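Local coordinates for Beta/gamma crystallin 'Greek key' domain-containing protein (Methanosaeta thermophila PT, PDB 5HT7) that binds transition-metal ions such as iron(II) and is a trimeric betagamma-crystallin with a Greek key fold, at the interface of chains A and B. Sequence-based numbering; all coordinates share one arbitrary frame. Chains: chain A/B, Uncharacterized protein.

The interface of chains A and B. Residues chain A 3, 5, 10, 38, 40; chain B 15, 18.
A:Phe5 and A:Val38 meet B:Phe18 from extended backbone, in strands 3-5 and 36-39 of chain A, whereas B:Phe18 itself sits in a loop, also with an extended backbone, just past strand 14-16 of chain B. In this betagamma-crystallin, a trimer of Greek key domains, the patch is a compact case of one aromatic side chain plugging into the apolar surface of a neighbouring copy. B:Phe18 gives up 93 of the 159 Å² hidden here. Its CG lies anti to its own carbonyl carbon (chi1 -51°), and the ring points tip first at chain A. A:Val38 comes to meet it and covers one face: CG2 stands 3.9 Å from the ring centroid, a CH-pi contact over the middle of the ring. With CG1 anti to the backbone N (chi1 173°), the other methyl of A:Val38 reaches the neighbouring rim, 3.8 Å from CE1 of B:Phe18. A:Phe5 approaches tip to tip, its CZ 3.5 Å from B:Phe18 CE2, and CZ of B:Phe18 lies at the edge of the A:Phe5 ring, in its plane. Over one face of the A:Phe5 ring, CA of A:Gln10 rests 3.6 Å above the plane, offset towards the rim, packing against that face from within chain A. A:Leu40 crosses B:Phe18 at about a right angle, its CD2 making a looser contact at CE1, 4.2 Å away. Polar contact is indirect. The side-chain amino nitrogen NZ of B:Lys15, at the end of a chain that is extended until its last torsion turns it, lies 2.8 Å from the oxygen of water 1, which in turn is 2.7 Å from the backbone O of A:Gln10, linking the two chains beside the apolar plug.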
# COMPACT_ATOMS: atom_id res chain seq x y z
N VAL A 3 -3.21 7.73 -2.10
CA VAL A 3 -3.17 7.08 -0.80
C VAL A 3 -3.68 8.01 0.29
O VAL A 3 -3.24 9.15 0.37
CB VAL A 3 -1.75 6.61 -0.42
CG1 VAL A 3 -1.82 5.65 0.77
CG2 VAL A 3 -1.08 5.94 -1.59
N PHE A 5 -4.27 8.69 4.47
CA PHE A 5 -3.63 8.35 5.73
C PHE A 5 -4.45 8.88 6.89
O PHE A 5 -4.94 10.01 6.84
CB PHE A 5 -2.21 8.93 5.80
CG PHE A 5 -1.26 8.35 4.78
CD1 PHE A 5 -0.47 7.27 5.09
CD2 PHE A 5 -1.16 8.90 3.52
CE1 PHE A 5 0.40 6.72 4.16
CE2 PHE A 5 -0.29 8.37 2.58
CZ PHE A 5 0.49 7.27 2.90
N GLN A 10 1.45 11.62 6.49
CA GLN A 10 1.54 10.30 5.87
C GLN A 10 1.87 9.21 6.90
O GLN A 10 2.73 8.36 6.67
CB GLN A 10 2.58 10.32 4.75
CG GLN A 10 2.25 11.27 3.60
CD GLN A 10 2.49 12.73 3.96
OE1 GLN A 10 1.60 13.57 3.81
NE2 GLN A 10 3.69 13.03 4.45
N VAL A 38 -1.46 11.23 -0.35
CA VAL A 38 -0.47 11.30 -1.40
C VAL A 38 -1.16 11.00 -2.72
O VAL A 38 -1.92 10.04 -2.82
CB VAL A 38 0.70 10.32 -1.18
CG1 VAL A 38 1.62 10.32 -2.40
CG2 VAL A 38 1.47 10.69 0.08
N LEU A 40 -0.36 9.98 -6.51
CA LEU A 40 0.75 9.47 -7.31
C LEU A 40 0.61 9.83 -8.78
O LEU A 40 1.59 10.09 -9.47
CB LEU A 40 0.86 7.95 -7.14
CG LEU A 40 1.13 7.54 -5.69
CD1 LEU A 40 0.85 6.06 -5.48
CD2 LEU A 40 2.55 7.89 -5.32
N LYS B 15 4.65 -0.09 5.57
CA LYS B 15 4.65 1.37 5.60
C LYS B 15 5.23 1.91 4.30
O LYS B 15 6.30 1.49 3.87
CB LYS B 15 5.47 1.89 6.79
CG LYS B 15 5.62 3.43 6.86
CD LYS B 15 6.26 3.86 8.18
CE LYS B 15 6.60 5.35 8.24
NZ LYS B 15 5.39 6.23 8.03
N PHE B 18 7.58 7.99 0.91
CA PHE B 18 7.56 8.86 -0.26
C PHE B 18 8.71 9.86 -0.18
O PHE B 18 8.65 10.79 0.60
CB PHE B 18 6.23 9.59 -0.36
CG PHE B 18 5.06 8.66 -0.28
CD1 PHE B 18 4.56 8.06 -1.41
CD2 PHE B 18 4.49 8.35 0.95
CE1 PHE B 18 3.50 7.18 -1.33
CE2 PHE B 18 3.43 7.47 1.03
CZ PHE B 18 2.94 6.89 -0.11
O HOH W 1 3.93 6.22 5.64